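Local structure of adenine Deaminase (Enterococcus faecalis, 2ICS) at residues Y5-I9 with E21-E26; K81-T85 with A329-I333. The protein is a zinc-dependent metallohydrolase of the amidohydrolase type that binds adenine and deacetylates acetyl-(R)-mandelate in vitro, though with very low efficiency. All blocks are in the same frame, centred on the assembly; numbering follows the deposited sequence.

Interaction 1: Y5-I9 with E21-E26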
loop_
_atom_site.group_PDB
_atom_site.type_symbol
_atom_site.label_atom_id
_atom_site.label_comp_id
_atom_site.label_asym_id
_atom_site.label_seq_id
_atom_site.Cartn_x
_atom_site.Cartn_y
_atom_site.Cartn_z
ATOM N N TYR A 5 3.486 -29.204 14.076
ATOM C CA TYR A 5 3.358 -27.998 13.271
ATOM C C TYR A 5 4.611 -27.981 12.412
ATOM O O TYR A 5 5.526 -28.777 12.634
ATOM C CB TYR A 5 3.352 -26.739 14.147
ATOM C CG TYR A 5 2.202 -26.623 15.122
ATOM C CD1 TYR A 5 0.880 -26.593 14.677
ATOM C CD2 TYR A 5 2.439 -26.507 16.492
ATOM C CE1 TYR A 5 -0.181 -26.448 15.576
ATOM C CE2 TYR A 5 1.391 -26.361 17.398
ATOM C CZ TYR A 5 0.084 -26.332 16.936
ATOM O OH TYR A 5 -0.954 -26.187 17.834
ATOM N N ASP A 6 4.657 -27.085 11.434
ATOM C CA ASP A 6 5.833 -26.971 10.584
ATOM C C ASP A 6 6.744 -25.908 11.183
ATOM O O ASP A 6 7.959 -26.080 11.247
ATOM C CB ASP A 6 5.442 -26.570 9.156
ATOM C CG ASP A 6 4.587 -27.619 8.467
ATOM O OD1 ASP A 6 5.000 -28.798 8.433
ATOM O OD2 ASP A 6 3.504 -27.267 7.954
ATOM N N LEU A 7 6.145 -24.811 11.631
ATOM C CA LEU A 7 6.910 -23.721 12.213
ATOM C C LEU A 7 6.243 -23.174 13.458
ATOM O O LEU A 7 5.019 -23.084 13.538
ATOM C CB LEU A 7 7.086 -22.596 11.195
ATOM C CG LEU A 7 7.975 -21.430 11.646
ATOM C CD1 LEU A 7 9.383 -21.937 11.914
ATOM C CD2 LEU A 7 7.999 -20.349 10.569
ATOM N N LEU A 8 7.062 -22.801 14.430
ATOM C CA LEU A 8 6.562 -22.264 15.679
ATOM C C LEU A 8 7.422 -21.069 16.065
ATOM O O LEU A 8 8.648 -21.153 16.069
ATOM C CB LEU A 8 6.620 -23.344 16.758
ATOM C CG LEU A 8 5.906 -23.070 18.079
ATOM C CD1 LEU A 8 4.439 -22.742 17.819
ATOM C CD2 LEU A 8 6.041 -24.301 18.979
ATOM N N ILE A 9 6.771 -19.954 16.381
ATOM C CA ILE A 9 7.469 -18.729 16.753
ATOM C C ILE A 9 7.120 -18.387 18.197
ATOM O O ILE A 9 5.953 -18.171 18.529
ATOM C CB ILE A 9 7.055 -17.586 15.808
ATOM C CG1 ILE A 9 7.306 -18.018 14.359
ATOM C CG2 ILE A 9 7.840 -16.332 16.115
ATOM C CD1 ILE A 9 6.552 -17.202 13.341
ATOM N N GLU A 21 2.559 -16.130 20.406
ATOM C CA GLU A 21 3.310 -17.233 19.823
ATOM C C GLU A 21 2.442 -17.704 18.666
ATOM O O GLU A 21 1.222 -17.780 18.796
ATOM C CB GLU A 21 3.510 -18.371 20.832
ATOM C CG GLU A 21 4.116 -17.923 22.161
ATOM C CD GLU A 21 4.842 -19.044 22.896
ATOM O OE1 GLU A 21 4.374 -20.205 22.840
ATOM O OE2 GLU A 21 5.874 -18.756 23.543
ATOM N N ILE A 22 3.065 -18.005 17.532
ATOM C CA ILE A 22 2.318 -18.440 16.359
ATOM C C ILE A 22 2.752 -19.821 15.875
ATOM O O ILE A 22 3.940 -20.111 15.778
ATOM C CB ILE A 22 2.474 -17.424 15.186
ATOM C CG1 ILE A 22 1.958 -16.044 15.601
ATOM C CG2 ILE A 22 1.697 -17.899 13.971
ATOM C CD1 ILE A 22 2.895 -15.266 16.495
ATOM N N ALA A 23 1.772 -20.666 15.571
ATOM C CA ALA A 23 2.030 -22.015 15.080
ATOM C C ALA A 23 1.649 -22.061 13.606
ATOM O O ALA A 23 0.551 -21.661 13.233
ATOM C CB ALA A 23 1.208 -23.027 15.876
ATOM N N ILE A 24 2.556 -22.558 12.771
ATOM C CA ILE A 24 2.321 -22.618 11.333
ATOM C C ILE A 24 2.426 -24.019 10.729
ATOM O O ILE A 24 3.314 -24.798 11.084
ATOM C CB ILE A 24 3.326 -21.706 10.592
ATOM C CG1 ILE A 24 3.120 -20.253 11.025
ATOM C CG2 ILE A 24 3.175 -21.866 9.088
ATOM C CD1 ILE A 24 4.199 -19.304 10.532
ATOM N N LYS A 25 1.520 -24.325 9.806
ATOM C CA LYS A 25 1.532 -25.610 9.117
ATOM C C LYS A 25 0.842 -25.473 7.763
ATOM O O LYS A 25 -0.269 -24.952 7.671
ATOM C CB LYS A 25 0.838 -26.693 9.950
ATOM C CG LYS A 25 -0.672 -26.577 10.013
ATOM C CD LYS A 25 -1.278 -27.788 10.706
ATOM C CE LYS A 25 -2.800 -27.745 10.675
ATOM N NZ LYS A 25 -3.399 -28.968 11.282
ATOM N N GLU A 26 1.518 -25.932 6.715
ATOM C CA GLU A 26 0.982 -25.867 5.358
ATOM C C GLU A 26 0.769 -24.432 4.884
ATOM O O GLU A 26 -0.312 -24.082 4.414
ATOM C CB GLU A 26 -0.340 -26.638 5.275
ATOM C CG GLU A 26 -0.199 -28.123 5.543
ATOM C CD GLU A 26 0.893 -28.756 4.699
ATOM O OE1 GLU A 26 0.824 -28.647 3.455
ATOM O OE2 GLU A 26 1.821 -29.360 5.282
#
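This is the antiparallel pairing of a beta hairpin, strands 5-13 and 19-25, in the small beta domain beside the TIM barrel, with a classic beta bulge near its open end. The segment axes approach to 4.7 Å at 171°. Two hydrogen-bonded pairs define the register: Leu7 N to Ile24 O (2.9 Å) with Ile24 N to Leu7 O (2.6 Å), and Ile9 N to Ile22 O (2.9 Å) with Ile22 N to Ile9 O (3.1 Å). Leu8 and Ala23 form the non-hydrogen-bonded pair between them. At the bulge Asp6 N also donates to Ile24 O (2.7 Å), so Asp6 and Leu7 share one opposing residue.

The two faces differ. Leu7, Ile9, Ile22 and Ile24 line one, with Ile9 CD1 4.2 Å from Ile24 CD1; Leu331 of strand 331-344 and Ile363 of strand 350-364 pack against it. On the other, Leu8 CD1 lies 3.8 Å from Ala23 CB. Strand 28-33 flanks the hairpin beyond 19-25, placing Ala30 and Ala31 against Tyr5. The Tyr5 ring lies flat over Ala23 in a CH-pi contact: Ala23 CB is 3.5 Å from the ring centroid and just 3° off its normal.

Interaction 2: K81-T85 with A329-I333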
loop_
_atom_site.group_PDB
_atom_site.type_symbol
_atom_site.label_atom_id
_atom_site.label_comp_id
_atom_site.label_asym_id
_atom_site.label_seq_id
_atom_site.Cartn_x
_atom_site.Cartn_y
_atom_site.Cartn_z
ATOM N N LYS A 81 12.435 -5.783 3.001
ATOM C CA LYS A 81 12.067 -4.619 3.803
ATOM C C LYS A 81 10.968 -4.975 4.802
ATOM O O LYS A 81 10.295 -4.098 5.356
ATOM C CB LYS A 81 11.609 -3.480 2.886
ATOM C CG LYS A 81 12.678 -3.030 1.891
ATOM C CD LYS A 81 13.916 -2.504 2.616
ATOM C CE LYS A 81 15.012 -2.089 1.644
ATOM N NZ LYS A 81 14.579 -0.999 0.729
ATOM N N GLY A 82 10.794 -6.271 5.025
ATOM C CA GLY A 82 9.786 -6.738 5.961
ATOM C C GLY A 82 8.376 -6.699 5.407
ATOM O O GLY A 82 7.413 -6.885 6.150
ATOM N N VAL A 83 8.247 -6.453 4.107
ATOM C CA VAL A 83 6.933 -6.395 3.480
ATOM C C VAL A 83 6.658 -7.730 2.784
ATOM O O VAL A 83 7.341 -8.101 1.828
ATOM C CB VAL A 83 6.857 -5.219 2.467
ATOM C CG1 VAL A 83 5.449 -5.115 1.885
ATOM C CG2 VAL A 83 7.229 -3.904 3.170
ATOM N N THR A 84 5.662 -8.458 3.284
ATOM C CA THR A 84 5.318 -9.764 2.741
ATOM C C THR A 84 4.477 -9.730 1.464
ATOM O O THR A 84 4.546 -10.647 0.652
ATOM C CB THR A 84 4.592 -10.622 3.806
ATOM O OG1 THR A 84 3.404 -9.950 4.245
ATOM C CG2 THR A 84 5.502 -10.857 5.001
ATOM N N THR A 85 3.691 -8.673 1.289
ATOM C CA THR A 85 2.841 -8.536 0.108
ATOM C C THR A 85 2.889 -7.116 -0.457
ATOM O O THR A 85 2.932 -6.140 0.298
ATOM C CB THR A 85 1.355 -8.889 0.441
ATOM O OG1 THR A 85 1.255 -10.273 0.802
ATOM C CG2 THR A 85 0.457 -8.633 -0.754
ATOM N N ALA A 329 0.284 -17.791 6.303
ATOM C CA ALA A 329 1.370 -17.587 7.246
ATOM C C ALA A 329 2.379 -16.541 6.770
ATOM O O ALA A 329 3.493 -16.869 6.345
ATOM C CB ALA A 329 2.072 -18.917 7.527
ATOM N N ASP A 330 1.967 -15.279 6.822
ATOM C CA ASP A 330 2.833 -14.159 6.459
ATOM C C ASP A 330 2.968 -13.329 7.726
ATOM O O ASP A 330 1.964 -12.925 8.316
ATOM C CB ASP A 330 2.209 -13.291 5.361
ATOM C CG ASP A 330 2.064 -14.020 4.043
ATOM O OD1 ASP A 330 2.748 -15.049 3.835
ATOM O OD2 ASP A 330 1.273 -13.548 3.203
ATOM N N LEU A 331 4.202 -13.083 8.150
ATOM C CA LEU A 331 4.443 -12.311 9.360
ATOM C C LEU A 331 5.669 -11.435 9.232
ATOM O O LEU A 331 6.584 -11.728 8.469
ATOM C CB LEU A 331 4.658 -13.233 10.567
ATOM C CG LEU A 331 3.560 -14.190 11.032
ATOM C CD1 LEU A 331 3.440 -15.372 10.074
ATOM C CD2 LEU A 331 3.916 -14.686 12.422
ATOM N N THR A 332 5.681 -10.353 9.993
ATOM C CA THR A 332 6.810 -9.455 10.002
ATOM C C THR A 332 7.229 -9.378 11.461
ATOM O O THR A 332 6.398 -9.161 12.348
ATOM C CB THR A 332 6.435 -8.058 9.473
ATOM O OG1 THR A 332 5.949 -8.175 8.127
ATOM C CG2 THR A 332 7.653 -7.141 9.487
ATOM N N ILE A 333 8.515 -9.601 11.698
ATOM C CA ILE A 333 9.087 -9.581 13.035
ATOM C C ILE A 333 10.028 -8.387 13.044
ATOM O O ILE A 333 10.903 -8.262 12.179
ATOM C CB ILE A 333 9.824 -10.906 13.302
ATOM C CG1 ILE A 333 8.843 -12.069 13.080
ATOM C CG2 ILE A 333 10.366 -10.941 14.716
ATOM C CD1 ILE A 333 9.425 -13.446 13.320
HETATM O O HOH W 1 1.023 -10.678 3.396
#
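Polar side-chain bridging, direct and through water, joins the start of barrel strand 83-89 to the start of strand 331-344, whose first residues also pack on the beta-domain hairpin. The touching parts run 150° apart; the nearest CA pairs, Gly82 with Thr332 and Thr84 with Asp330, are 5.7 Å and 6.3 Å apart, and no backbone-to-backbone hydrogen bond joins the two segments. Strand 51-61 lies between the two strands in their common sheet.

One direct hydrogen bond crosses the gap: Thr332 OG1 donates to Gly82 O at 2.8 Å. The same hydroxyl is also bonded to Trp56 N of the intervening strand. A water supplies the second bridge, 2.6 Å from Thr84 OG1, 2.6 Å from Thr85 OG1 and 2.9 Å from Asp330 OD2, to which it donates. Asp330 is further held by a salt bridge to Lys320 and by a hydrogen bond from Gly365 N to OD1.

Van der Waals contact is modest (201 Å² buried). Thr84 CG2 lies 3.7 Å from Leu331 O, and Thr84 OG1 is 3.7 Å from Asp330 CB. Gly82 has a positive phi of 77°, and a CB there would come within 3.4 Å of Thr332 CG2.

The chemistry implies that buried hydroxyls and a carboxylate find polar partners partly across the contact, through one hydrogen bond and a water, and partly in strand 51-61 and the surrounding chain.

Interactions 1 and 2 meet directly although their centres are 15 Å apart. Segment 329-333 of interaction 2 connects them: Asp330 and Thr332 reach the barrel segment 81-85, whereas Leu331 and Ala329 pack on the hairpin. Leu331 CD2 lies 3.8 Å from Ile9 CD1 and 4.0 Å from Ile22 CG1; Ala329 CB is 3.5 Å from Ile24 CG2. Polar contacts thus face one way and apolar contacts the other. Interaction 1 is remote from the annotated sites, its centre about 27 Å from that of the chain. Interaction 2 is nearer, the Thr85 side chain being about 12 Å from that of the zinc ligand His60.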